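Long-range contacts in rutinosidase (Aspergillus niger, PDB 6I1A), which hydrolyses beta-glycosidic bonds as a secreted family 5 rutinosidase and probably also acts as an exo-1,3-beta-glucanase: residues A[156-160]-A[214-219]; A[164-168]-A[221-226]; A[143-148]-A[193-199]; A[205-211]-A[244-248]. One frame throughout, in Å; residues are numbered along the deposited sequence.

Contact 1 of 4, residues A[156-160]-A[214-219]. With NAG (2-acetamido-2-deoxy-beta-D-glucopyranose), chain D.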
# COMPACT_ATOMS: atom_id res chain seq x y z
N TYR A 156 -6.98 -21.58 -13.24
CA TYR A 156 -6.63 -22.29 -14.46
C TYR A 156 -6.72 -21.44 -15.72
O TYR A 156 -6.13 -21.82 -16.77
CB TYR A 156 -7.52 -23.55 -14.64
CG TYR A 156 -7.51 -24.49 -13.45
CD1 TYR A 156 -6.39 -25.31 -13.22
CD2 TYR A 156 -8.53 -24.56 -12.53
CE1 TYR A 156 -6.36 -26.20 -12.15
CE2 TYR A 156 -8.52 -25.46 -11.45
CZ TYR A 156 -7.40 -26.24 -11.26
OH TYR A 156 -7.36 -27.08 -10.16
N TRP A 157 -7.43 -20.33 -15.69
CA TRP A 157 -7.58 -19.46 -16.87
C TRP A 157 -6.23 -18.99 -17.43
O TRP A 157 -6.05 -18.89 -18.65
CB TRP A 157 -8.45 -18.28 -16.50
CG TRP A 157 -8.69 -17.27 -17.58
CD1 TRP A 157 -9.71 -17.31 -18.48
CD2 TRP A 157 -8.01 -16.03 -17.76
NE1 TRP A 157 -9.67 -16.19 -19.26
CE2 TRP A 157 -8.66 -15.36 -18.82
CE3 TRP A 157 -6.95 -15.38 -17.13
CZ2 TRP A 157 -8.25 -14.13 -19.32
CZ3 TRP A 157 -6.58 -14.13 -17.59
CH2 TRP A 157 -7.24 -13.49 -18.63
N PHE A 158 -5.29 -18.65 -16.55
CA PHE A 158 -4.02 -18.08 -16.96
C PHE A 158 -3.25 -19.05 -17.89
O PHE A 158 -3.08 -20.23 -17.53
CB PHE A 158 -3.13 -17.72 -15.77
CG PHE A 158 -3.66 -16.52 -15.02
CD1 PHE A 158 -3.28 -15.25 -15.40
CD2 PHE A 158 -4.46 -16.69 -13.90
CE1 PHE A 158 -3.82 -14.14 -14.77
CE2 PHE A 158 -4.95 -15.57 -13.23
CZ PHE A 158 -4.60 -14.31 -13.66
N TYR A 159 -2.75 -18.50 -19.00
CA TYR A 159 -1.81 -19.16 -19.96
C TYR A 159 -2.46 -20.38 -20.62
O TYR A 159 -1.74 -21.25 -21.15
CB TYR A 159 -0.54 -19.62 -19.24
CG TYR A 159 -0.02 -18.64 -18.20
CD1 TYR A 159 0.27 -17.34 -18.54
CD2 TYR A 159 0.15 -19.03 -16.89
CE1 TYR A 159 0.74 -16.43 -17.59
CE2 TYR A 159 0.61 -18.15 -15.92
CZ TYR A 159 0.87 -16.83 -16.27
OH TYR A 159 1.28 -15.98 -15.27
N ASN A 160 -3.79 -20.47 -20.61
CA ASN A 160 -4.50 -21.66 -21.10
C ASN A 160 -5.34 -21.29 -22.31
O ASN A 160 -6.31 -20.52 -22.21
CB ASN A 160 -5.25 -22.30 -19.95
CG ASN A 160 -6.05 -23.53 -20.35
OD1 ASN A 160 -6.85 -23.52 -21.30
ND2 ASN A 160 -5.83 -24.58 -19.56
N HIS A 214 4.08 -11.67 -15.39
CA HIS A 214 3.73 -12.81 -16.26
C HIS A 214 2.19 -12.89 -16.39
O HIS A 214 1.67 -13.05 -17.49
CB HIS A 214 4.30 -14.06 -15.62
CG HIS A 214 4.27 -15.31 -16.41
ND1 HIS A 214 3.61 -16.46 -15.95
CD2 HIS A 214 4.86 -15.64 -17.58
CE1 HIS A 214 3.79 -17.43 -16.83
NE2 HIS A 214 4.51 -16.95 -17.87
N GLY A 215 1.48 -12.87 -15.26
CA GLY A 215 0.02 -12.89 -15.32
C GLY A 215 -0.52 -11.69 -16.02
O GLY A 215 -1.49 -11.81 -16.78
N ALA A 216 0.05 -10.51 -15.79
CA ALA A 216 -0.39 -9.28 -16.44
C ALA A 216 -0.24 -9.36 -17.96
O ALA A 216 -1.11 -8.84 -18.71
CB ALA A 216 0.37 -8.11 -15.92
N ALA A 217 0.78 -10.05 -18.47
CA ALA A 217 0.95 -10.21 -19.93
C ALA A 217 -0.20 -11.04 -20.49
O ALA A 217 -0.65 -10.75 -21.62
CB ALA A 217 2.31 -10.85 -20.22
N TRP A 218 -0.67 -12.06 -19.78
CA TRP A 218 -1.78 -12.88 -20.28
C TRP A 218 -3.04 -12.01 -20.25
O TRP A 218 -3.86 -12.07 -21.16
CB TRP A 218 -1.92 -14.18 -19.48
CG TRP A 218 -2.82 -15.13 -20.15
CD1 TRP A 218 -4.13 -15.37 -19.87
CD2 TRP A 218 -2.50 -15.93 -21.29
NE1 TRP A 218 -4.64 -16.30 -20.73
CE2 TRP A 218 -3.66 -16.67 -21.62
CE3 TRP A 218 -1.33 -16.16 -22.02
CZ2 TRP A 218 -3.72 -17.58 -22.66
CZ3 TRP A 218 -1.40 -17.07 -23.04
CH2 TRP A 218 -2.56 -17.77 -23.36
N VAL A 219 -3.26 -11.27 -19.16
CA VAL A 219 -4.43 -10.38 -19.11
C VAL A 219 -4.38 -9.43 -20.30
O VAL A 219 -5.43 -9.16 -20.92
CB VAL A 219 -4.48 -9.62 -17.77
CG1 VAL A 219 -5.53 -8.54 -17.83
CG2 VAL A 219 -4.72 -10.60 -16.63
C1 NAG D . -6.67 -25.77 -19.71
C2 NAG D . -6.13 -26.96 -20.48
C3 NAG D . -7.17 -28.08 -20.34
C4 NAG D . -7.44 -28.35 -18.89
C5 NAG D . -7.92 -27.12 -18.11
C6 NAG D . -8.00 -27.33 -16.60
C7 NAG D . -4.71 -26.60 -22.41
C8 NAG D . -4.74 -26.24 -23.85
N2 NAG D . -5.90 -26.65 -21.85
O3 NAG D . -6.59 -29.31 -20.88
O4 NAG D . -8.52 -29.32 -18.76
O5 NAG D . -6.96 -26.08 -18.35
O6 NAG D . -8.71 -26.21 -16.08
O7 NAG D . -3.69 -26.85 -21.76
O HOH W 1 -7.22 -17.62 -20.82

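Contact 2 of 4, residues A[164-168]-A[221-226]. With NAG (2-acetamido-2-deoxy-beta-D-glucopyranose), chain E.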
# COMPACT_ATOMS: atom_id res chain seq x y z
N PHE A 164 -8.96 -19.43 -22.81
CA PHE A 164 -8.89 -18.18 -23.61
C PHE A 164 -10.00 -18.21 -24.66
O PHE A 164 -10.77 -17.27 -24.84
CB PHE A 164 -7.50 -18.00 -24.18
CG PHE A 164 -7.28 -16.66 -24.82
CD1 PHE A 164 -7.75 -16.35 -26.08
CD2 PHE A 164 -6.60 -15.68 -24.09
CE1 PHE A 164 -7.52 -15.09 -26.60
CE2 PHE A 164 -6.36 -14.45 -24.64
CZ PHE A 164 -6.83 -14.17 -25.89
N ASN A 165 -10.07 -19.31 -25.39
CA ASN A 165 -11.00 -19.46 -26.52
C ASN A 165 -12.46 -19.39 -26.02
O ASN A 165 -13.30 -18.72 -26.59
CB ASN A 165 -10.82 -20.82 -27.20
CG ASN A 165 -9.67 -20.83 -28.16
OD1 ASN A 165 -8.93 -19.85 -28.32
ND2 ASN A 165 -9.52 -21.96 -28.84
N TYR A 166 -12.76 -20.06 -24.91
CA TYR A 166 -14.15 -20.04 -24.40
C TYR A 166 -14.47 -18.67 -23.76
O TYR A 166 -15.59 -18.20 -23.86
CB TYR A 166 -14.43 -21.19 -23.45
CG TYR A 166 -14.54 -22.53 -24.15
CD1 TYR A 166 -15.52 -22.77 -25.08
CD2 TYR A 166 -13.67 -23.52 -23.84
CE1 TYR A 166 -15.64 -24.04 -25.68
CE2 TYR A 166 -13.77 -24.77 -24.40
CZ TYR A 166 -14.73 -25.02 -25.34
OH TYR A 166 -14.77 -26.31 -25.85
N SER A 167 -13.46 -17.96 -23.26
CA SER A 167 -13.64 -16.56 -22.83
C SER A 167 -14.05 -15.68 -24.00
O SER A 167 -14.95 -14.81 -23.88
CB SER A 167 -12.42 -15.99 -22.13
OG SER A 167 -12.03 -16.74 -20.98
N MET A 168 -13.40 -15.87 -25.17
CA MET A 168 -13.77 -15.08 -26.33
C MET A 168 -15.15 -15.47 -26.81
O MET A 168 -15.88 -14.59 -27.26
CB MET A 168 -12.72 -15.31 -27.42
CG MET A 168 -11.35 -14.68 -27.09
SD MET A 168 -11.35 -12.98 -26.56
CE MET A 168 -12.00 -12.18 -28.01
N LYS A 221 -2.95 -9.77 -23.27
CA LYS A 221 -3.28 -10.53 -24.49
C LYS A 221 -4.80 -10.62 -24.62
O LYS A 221 -5.37 -10.44 -25.70
CB LYS A 221 -2.63 -11.92 -24.41
CG LYS A 221 -2.97 -12.88 -25.53
CD LYS A 221 -2.48 -14.29 -25.24
CE LYS A 221 -3.06 -15.35 -26.16
NZ LYS A 221 -2.56 -15.11 -27.52
N TYR A 222 -5.47 -10.95 -23.51
CA TYR A 222 -6.94 -11.12 -23.53
C TYR A 222 -7.62 -9.79 -23.80
O TYR A 222 -8.52 -9.71 -24.65
CB TYR A 222 -7.39 -11.71 -22.20
CG TYR A 222 -8.87 -11.77 -22.03
CD1 TYR A 222 -9.66 -12.56 -22.82
CD2 TYR A 222 -9.52 -10.98 -21.06
CE1 TYR A 222 -11.03 -12.64 -22.62
CE2 TYR A 222 -10.90 -11.02 -20.88
CZ TYR A 222 -11.67 -11.86 -21.65
OH TYR A 222 -13.00 -11.97 -21.47
N ILE A 223 -7.24 -8.73 -23.08
CA ILE A 223 -7.93 -7.43 -23.28
C ILE A 223 -7.71 -6.92 -24.72
O ILE A 223 -8.62 -6.37 -25.34
CB ILE A 223 -7.52 -6.39 -22.25
CG1 ILE A 223 -7.84 -6.87 -20.81
CG2 ILE A 223 -8.20 -5.06 -22.57
CD1 ILE A 223 -9.32 -7.05 -20.55
N ARG A 224 -6.52 -7.09 -25.24
CA ARG A 224 -6.26 -6.70 -26.65
C ARG A 224 -7.16 -7.51 -27.57
O ARG A 224 -7.70 -6.92 -28.54
CB ARG A 224 -4.78 -6.92 -26.97
CG ARG A 224 -3.89 -5.84 -26.44
CD ARG A 224 -2.43 -6.10 -26.77
NE ARG A 224 -1.67 -4.87 -26.54
CZ ARG A 224 -0.38 -4.80 -26.28
NH1 ARG A 224 0.17 -3.61 -26.07
NH2 ARG A 224 0.38 -5.90 -26.25
N ALA A 225 -7.34 -8.80 -27.34
CA ALA A 225 -8.24 -9.58 -28.18
C ALA A 225 -9.70 -9.11 -28.07
O ALA A 225 -10.46 -9.10 -29.08
CB ALA A 225 -8.14 -11.03 -27.86
N VAL A 226 -10.14 -8.78 -26.85
CA VAL A 226 -11.52 -8.30 -26.66
C VAL A 226 -11.71 -6.93 -27.36
O VAL A 226 -12.70 -6.74 -28.03
CB VAL A 226 -11.86 -8.18 -25.15
CG1 VAL A 226 -13.19 -7.42 -25.02
CG2 VAL A 226 -11.90 -9.57 -24.53
C1 NAG E . -8.57 -22.08 -29.94
C2 NAG E . -8.19 -23.57 -30.16
C3 NAG E . -7.36 -23.62 -31.46
C4 NAG E . -8.03 -22.94 -32.61
C5 NAG E . -8.41 -21.52 -32.20
C6 NAG E . -9.10 -20.79 -33.30
C7 NAG E . -7.80 -24.90 -28.16
C8 NAG E . -6.81 -25.26 -27.11
N2 NAG E . -7.38 -24.03 -29.08
O3 NAG E . -6.96 -24.99 -31.76
O4 NAG E . -7.03 -22.85 -33.71
O5 NAG E . -9.32 -21.64 -31.08
O6 NAG E . -10.25 -21.53 -33.63
O7 NAG E . -8.97 -25.35 -28.14

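Contact 3 of 4, residues A[143-148]-A[193-199]. With NAG (2-acetamido-2-deoxy-beta-D-glucopyranose), chain F; EDO (1,2-ethanediol), chain I; EDO (1,2-ethanediol), chain K; EDO (1,2-ethanediol), chain O.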
# COMPACT_ATOMS: atom_id res chain seq x y z
N VAL A 143 -10.11 -16.84 -12.66
CA VAL A 143 -9.15 -15.74 -12.88
C VAL A 143 -8.49 -15.24 -11.58
O VAL A 143 -7.61 -14.37 -11.71
CB VAL A 143 -9.77 -14.55 -13.62
CG1 VAL A 143 -10.34 -14.95 -14.98
CG2 VAL A 143 -10.83 -13.88 -12.82
N ASN A 144 -8.88 -15.76 -10.42
CA ASN A 144 -8.27 -15.22 -9.18
C ASN A 144 -8.36 -16.17 -8.00
O ASN A 144 -8.12 -15.73 -6.85
CB ASN A 144 -8.92 -13.89 -8.79
CG ASN A 144 -10.42 -13.98 -8.78
OD1 ASN A 144 -11.01 -15.01 -8.45
ND2 ASN A 144 -11.08 -12.84 -9.07
N GLY A 145 -8.65 -17.45 -8.19
CA GLY A 145 -8.72 -18.39 -7.05
C GLY A 145 -9.87 -18.12 -6.12
O GLY A 145 -9.92 -18.74 -5.05
N LEU A 146 -10.80 -17.24 -6.42
CA LEU A 146 -11.90 -16.86 -5.54
C LEU A 146 -13.21 -17.27 -6.19
O LEU A 146 -13.26 -17.42 -7.45
CB LEU A 146 -11.93 -15.36 -5.25
CG LEU A 146 -10.68 -14.84 -4.55
CD1 LEU A 146 -10.66 -13.34 -4.61
CD2 LEU A 146 -10.58 -15.36 -3.09
N THR A 147 -14.29 -17.32 -5.39
CA THR A 147 -15.62 -17.65 -5.97
C THR A 147 -15.97 -16.70 -7.13
O THR A 147 -16.54 -17.14 -8.16
CB THR A 147 -16.73 -17.57 -4.89
OG1 THR A 147 -17.99 -17.94 -5.48
CG2 THR A 147 -16.80 -16.22 -4.21
N ILE A 148 -15.62 -15.43 -7.00
CA ILE A 148 -16.04 -14.42 -7.98
C ILE A 148 -15.36 -14.70 -9.34
O ILE A 148 -15.96 -14.35 -10.37
CB ILE A 148 -15.76 -13.00 -7.51
CG1 ILE A 148 -14.32 -12.81 -7.06
CG2 ILE A 148 -16.73 -12.66 -6.37
CD1 ILE A 148 -13.90 -11.33 -6.90
N ASN A 193 -12.86 -9.30 -14.39
CA ASN A 193 -12.97 -8.67 -13.05
C ASN A 193 -11.91 -9.23 -12.13
O ASN A 193 -11.84 -10.46 -11.93
CB ASN A 193 -14.35 -8.95 -12.48
CG ASN A 193 -14.51 -8.29 -11.13
OD1 ASN A 193 -14.73 -7.08 -11.07
ND2 ASN A 193 -14.41 -9.07 -10.05
N GLU A 194 -11.04 -8.37 -11.59
CA GLU A 194 -10.05 -8.70 -10.55
C GLU A 194 -9.26 -9.97 -10.88
O GLU A 194 -9.12 -10.86 -10.03
CB GLU A 194 -10.72 -8.76 -9.17
CG GLU A 194 -11.31 -7.45 -8.74
CD GLU A 194 -11.96 -7.51 -7.36
OE1 GLU A 194 -11.85 -8.52 -6.63
OE2 GLU A 194 -12.47 -6.40 -6.92
N PRO A 195 -8.60 -10.02 -12.06
CA PRO A 195 -7.67 -11.12 -12.31
C PRO A 195 -6.51 -11.03 -11.33
O PRO A 195 -5.97 -9.93 -11.06
CB PRO A 195 -7.23 -10.87 -13.77
CG PRO A 195 -7.39 -9.37 -13.95
CD PRO A 195 -8.59 -9.01 -13.12
N ALA A 196 -6.05 -12.17 -10.81
CA ALA A 196 -4.95 -12.22 -9.84
C ALA A 196 -4.32 -13.60 -9.89
O ALA A 196 -5.06 -14.57 -9.75
CB ALA A 196 -5.46 -11.88 -8.48
N ASP A 197 -3.00 -13.65 -10.09
CA ASP A 197 -2.26 -14.91 -10.15
C ASP A 197 -1.33 -15.08 -8.97
O ASP A 197 -0.56 -16.09 -8.96
CB ASP A 197 -1.47 -15.08 -11.45
CG ASP A 197 -0.34 -14.11 -11.56
OD1 ASP A 197 -0.39 -13.07 -10.90
OD2 ASP A 197 0.61 -14.37 -12.36
N ASN A 198 -1.28 -14.15 -8.01
CA ASN A 198 -0.27 -14.21 -6.92
C ASN A 198 -0.93 -14.04 -5.57
O ASN A 198 -0.24 -13.59 -4.61
CB ASN A 198 0.82 -13.19 -7.12
CG ASN A 198 2.01 -13.44 -6.23
OD1 ASN A 198 2.40 -14.60 -6.03
ND2 ASN A 198 2.57 -12.36 -5.66
N ASN A 199 -2.17 -14.45 -5.41
CA ASN A 199 -2.96 -14.24 -4.17
C ASN A 199 -3.20 -15.55 -3.40
O ASN A 199 -4.18 -15.61 -2.64
CB ASN A 199 -4.25 -13.49 -4.48
CG ASN A 199 -5.17 -14.26 -5.42
OD1 ASN A 199 -4.68 -14.73 -6.45
ND2 ASN A 199 -6.43 -14.36 -5.06
C1 NAG F . 3.69 -12.54 -4.75
C2 NAG F . 4.75 -11.44 -4.95
C3 NAG F . 5.81 -11.60 -3.80
C4 NAG F . 5.15 -11.57 -2.44
C5 NAG F . 4.14 -12.70 -2.37
C6 NAG F . 3.42 -12.73 -1.06
C7 NAG F . 5.12 -10.67 -7.23
C8 NAG F . 5.93 -10.87 -8.49
N2 NAG F . 5.36 -11.53 -6.26
O3 NAG F . 6.70 -10.46 -3.88
O4 NAG F . 6.17 -11.89 -1.44
O5 NAG F . 3.16 -12.45 -3.44
O6 NAG F . 2.64 -13.92 -0.89
O7 NAG F . 4.25 -9.79 -7.15
C1 EDO I . -14.12 -17.36 -1.52
O1 EDO I . -13.64 -17.88 -2.73
C2 EDO I . -13.11 -17.50 -0.49
O2 EDO I . -12.88 -18.86 -0.11
C1 EDO K . -12.79 -8.20 -3.35
O1 EDO K . -13.31 -8.74 -4.53
C2 EDO K . -12.90 -6.71 -3.38
O2 EDO K . -11.95 -6.08 -4.29
C1 EDO O . -8.34 -18.67 -2.31
O1 EDO O . -8.34 -18.74 -0.88
C2 EDO O . -7.38 -17.60 -2.66
O2 EDO O . -6.10 -17.71 -2.04
O HOH W 2 -13.64 -11.98 -10.39

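Contact 4 of 4, residues A[205-211]-A[244-248]. With NAG (2-acetamido-2-deoxy-beta-D-glucopyranose), chain F; EDO (1,2-ethanediol), chain H.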
# COMPACT_ATOMS: atom_id res chain seq x y z
N PHE A 205 -4.04 -9.47 -1.73
CA PHE A 205 -5.24 -9.13 -2.55
C PHE A 205 -5.55 -7.65 -2.31
O PHE A 205 -5.31 -7.11 -1.22
CB PHE A 205 -6.42 -10.04 -2.21
CG PHE A 205 -7.42 -10.14 -3.36
CD1 PHE A 205 -7.09 -10.78 -4.53
CD2 PHE A 205 -8.65 -9.53 -3.27
CE1 PHE A 205 -7.97 -10.82 -5.59
CE2 PHE A 205 -9.55 -9.60 -4.32
CZ PHE A 205 -9.22 -10.28 -5.46
N GLY A 206 -6.07 -6.97 -3.34
CA GLY A 206 -6.27 -5.54 -3.27
C GLY A 206 -5.07 -4.67 -3.54
O GLY A 206 -5.21 -3.45 -3.39
N THR A 207 -3.92 -5.27 -3.84
CA THR A 207 -2.68 -4.54 -4.04
C THR A 207 -2.06 -4.93 -5.39
O THR A 207 -2.40 -6.01 -5.96
CB THR A 207 -1.64 -4.84 -2.97
OG1 THR A 207 -0.94 -6.05 -3.20
CG2 THR A 207 -2.22 -4.83 -1.57
N PRO A 208 -1.07 -4.18 -5.86
CA PRO A 208 -0.38 -4.56 -7.10
C PRO A 208 0.31 -5.92 -7.03
O PRO A 208 0.59 -6.49 -8.09
CB PRO A 208 0.64 -3.43 -7.28
CG PRO A 208 -0.10 -2.23 -6.69
CD PRO A 208 -0.75 -2.79 -5.46
N LEU A 209 0.62 -6.42 -5.86
CA LEU A 209 1.34 -7.70 -5.75
C LEU A 209 0.40 -8.88 -6.00
O LEU A 209 0.89 -10.01 -6.06
CB LEU A 209 1.96 -7.83 -4.37
CG LEU A 209 3.03 -6.79 -4.03
CD1 LEU A 209 3.68 -7.15 -2.71
CD2 LEU A 209 4.04 -6.59 -5.18
N ALA A 210 -0.90 -8.64 -6.20
CA ALA A 210 -1.83 -9.75 -6.49
C ALA A 210 -1.65 -10.24 -7.93
O ALA A 210 -2.10 -11.37 -8.20
CB ALA A 210 -3.23 -9.27 -6.30
N LEU A 211 -1.01 -9.51 -8.79
CA LEU A 211 -0.84 -9.88 -10.23
C LEU A 211 0.62 -9.71 -10.62
O LEU A 211 1.14 -8.56 -10.51
CB LEU A 211 -1.81 -9.05 -11.08
CG LEU A 211 -1.81 -9.35 -12.59
CD1 LEU A 211 -2.39 -10.76 -12.87
CD2 LEU A 211 -2.60 -8.29 -13.35
N SER A 244 -7.03 -5.37 -12.45
CA SER A 244 -6.66 -5.90 -11.12
C SER A 244 -6.51 -4.69 -10.18
O SER A 244 -7.29 -3.75 -10.25
CB SER A 244 -5.43 -6.80 -11.22
OG SER A 244 -5.23 -7.56 -10.03
N PHE A 245 -5.48 -4.70 -9.35
CA PHE A 245 -5.20 -3.62 -8.37
C PHE A 245 -3.91 -2.95 -8.74
O PHE A 245 -3.34 -2.28 -7.88
CB PHE A 245 -5.22 -4.19 -6.95
CG PHE A 245 -6.46 -4.97 -6.63
CD1 PHE A 245 -7.66 -4.31 -6.37
CD2 PHE A 245 -6.45 -6.34 -6.68
CE1 PHE A 245 -8.81 -5.07 -6.12
CE2 PHE A 245 -7.57 -7.09 -6.44
CZ PHE A 245 -8.75 -6.46 -6.17
N LYS A 246 -3.48 -3.03 -10.00
CA LYS A 246 -2.37 -2.19 -10.50
C LYS A 246 -2.86 -0.76 -10.59
O LYS A 246 -4.08 -0.49 -10.87
CB LYS A 246 -1.96 -2.64 -11.91
CG LYS A 246 -1.54 -4.05 -11.98
CD LYS A 246 -0.38 -4.37 -11.15
CE LYS A 246 0.52 -5.47 -11.65
NZ LYS A 246 1.64 -5.68 -10.69
N TYR A 247 -1.97 0.18 -10.41
CA TYR A 247 -2.33 1.59 -10.74
C TYR A 247 -2.64 1.68 -12.22
O TYR A 247 -2.03 0.97 -13.02
CB TYR A 247 -1.17 2.44 -10.28
CG TYR A 247 -0.98 2.26 -8.79
CD1 TYR A 247 -2.04 1.79 -7.98
CD2 TYR A 247 0.26 2.27 -8.25
CE1 TYR A 247 -1.85 1.50 -6.63
CE2 TYR A 247 0.46 2.05 -6.90
CZ TYR A 247 -0.58 1.67 -6.08
OH TYR A 247 -0.30 1.36 -4.76
N PRO A 248 -3.63 2.50 -12.66
CA PRO A 248 -3.93 2.63 -14.08
C PRO A 248 -2.67 2.94 -14.88
O PRO A 248 -2.56 2.49 -16.02
CB PRO A 248 -4.96 3.78 -14.14
CG PRO A 248 -5.66 3.70 -12.78
CD PRO A 248 -4.57 3.28 -11.83
C1 NAG F . 3.69 -12.54 -4.75
C2 NAG F . 4.75 -11.44 -4.95
C3 NAG F . 5.81 -11.60 -3.80
C4 NAG F . 5.15 -11.57 -2.44
C5 NAG F . 4.14 -12.70 -2.37
C6 NAG F . 3.42 -12.73 -1.06
C7 NAG F . 5.12 -10.67 -7.23
C8 NAG F . 5.93 -10.87 -8.49
N2 NAG F . 5.36 -11.53 -6.26
O3 NAG F . 6.70 -10.46 -3.88
O4 NAG F . 6.17 -11.89 -1.44
O5 NAG F . 3.16 -12.45 -3.44
O6 NAG F . 2.64 -13.92 -0.89
O7 NAG F . 4.25 -9.79 -7.15
C1 EDO H . -6.21 -0.03 -13.55
O1 EDO H . -5.16 -0.86 -13.15
C2 EDO H . -7.42 -0.47 -12.84
O2 EDO H . -8.37 -0.86 -13.70
O HOH W 3 -2.99 -6.31 -8.82

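Contact 1 of 4, residues A[156-160]-A[214-219]
Four aromatic side chains, W157, Y159, H214 and W218, cluster where the loop 156-160 lies against helix segment 214-219. W218 presents its edge to the face of W157 (ring planes at 84°, W157 CZ3 to W218 CD1 3.6 Å), while Y159 turns an edge to the face of W218 in an offset T-shaped pair. The Y159 and H214 rings meet obliquely, centroids 4.0 Å apart and planes at 40°. Y159 CA sits over the six-membered ring of W218, 3.4 Å from its centroid, a CH-pi contact in the type II turn W157-N160, whose backbone lies across the W218 indole. This turn leads from the loop after strand 131-136 of the TIM barrel into helix 161-179, with N160 as N-cap: its OD1 accepts from H163 N. V219 CG2 packs 4.1 Å from both W157 CZ3 and F158 CE1. Water 1 accepts from W218 NE1 (2.9 Å) and donates to W157 O (2.8 Å), whereas W157 NE1 is hydrogen-bonded to S167 OG. N160 ND2 carries an N-linked NAG (C1 at 1.5 Å).

Contact 2 of 4, residues A[164-168]-A[221-226]
F164 gives up the most surface here. Its t rotamer swings the ring across to helix segment 221-226, where K221 CE covers one face, 4.1 Å from the ring centroid in a CH-pi contact, and Y222 directs its edge at the opposite face (T-shaped, planes at 85°, centroids 6.0 Å apart). A225 CB meets the ring's rim, 3.9 Å from F164 CZ. Y222 also meets the other helix at its ring: its CE1 lies 3.7 Å from S167 CB and 4.0 Å from M168 SD, the latter an oblique Met-aromatic contact, and its hydroxyl is hydrogen-bonded to P191 O. One turn beyond F164, M168 folds its m,m,m side chain so that SD is 4.0 Å from both A225 CB and V226 CG2. N165, on the same helix, bears an N-linked NAG. The segment axes approach to 11.1 Å and cross at -32°, running in the same general direction, as expected of successive outer helices of a TIM barrel, here 161-179 and 213-233, joined through strand 187-190.

Contact 3 of 4, residues A[143-148]-A[193-199]
N144 does most of the joining, from a p rotamer (chi1 50°). OD1 curls back to accept from L146 N at 3.0 Å, closing an Asx turn, while ND2 donates to E194 O at 2.9 Å. N199, also p, points its amide at the other loop, so that its ND2 reaches N144 O at 2.8 Å. A backbone hydrogen bond, A196 N to V143 O, spans 2.8 Å. N193 is t at chi1; its ND2 and backbone O share water 2 with N144 ND2, weakly in the last case, and N193 OD1 is hydrogen-bonded to R92 NH2. E194, m then t, extends its carboxylate past I148, whose CD1 comes within 3.5 Å of OE1. H266 ND1 is hydrogen-bonded to E194 OE2, and a 1,2-ethanediol, probably from the crystallisation liquor, donates one hydroxyl to each carboxylate oxygen. N193-E194 matches the Asn-Glu pair of family 5 enzymes, beside E303. The two loops come after adjacent parallel strands 131-136 and 187-190 and lead towards helices 161-179 and 213-233.

Contact 4 of 4, residues A[205-211]-A[244-248]
F245 is the apolar centre, where two loops that follow strands 187-190 and 239-241 of the TIM barrel meet. Its ring edge points at the face of F205 (T-shaped, planes at 73°, F245 CE2 to F205 CZ 3.7 Å), and G206 CA rests over the face of the F245 ring, 3.4 Å from the centroid. G206 has phi 81° and psi 0°, where a CB would be jammed against the preceding carbonyl, so glycine suits this bend. A210 CB touches the F245 rim. Further out, P208 CG lies over the Y247 ring, 4.0 Å from CZ, and L211 CD2 meets S244 CB at 3.8 Å. T207 OG1, also hydrogen-bonded to V204 O, accepts from L209 N in an ST turn that opens the 3-10 segment 208-210, and water 3 links T207 O to F245 N. At the edge, K246 forms a cation-pi contact with Y250 and a salt bridge with D274 of the second subunit, which places this contact at the subunit interface of the crystal assembly. The same ammonium group also holds the other loop: K246 NZ donates to P208 O and to L211 O, each at 2.9 Å.

All four contacts belong to one sector of the TIM barrel, built from the loops after strands 131-136, 187-190 and 239-241 and from helices 161-179 and 213-233. Contacts 1 and 2 share helix 213-233, lie about 10 Å apart between centres, and touch through W157 and S167. Contact 3 is about 11 Å, centre to centre, from contact 1 and from contact 4, touching both, while contacts 2 and 4, with centres about 20 Å apart, do not meet. In sequence, contacts 1 and 2 alternate with each other and with both 3 and 4, while contact 3 closes before contact 4 opens. Packing therefore runs continuously from the glycosylated start of helix 161-179, through the loops carrying N193 and E194, to the second subunit beside contact 4.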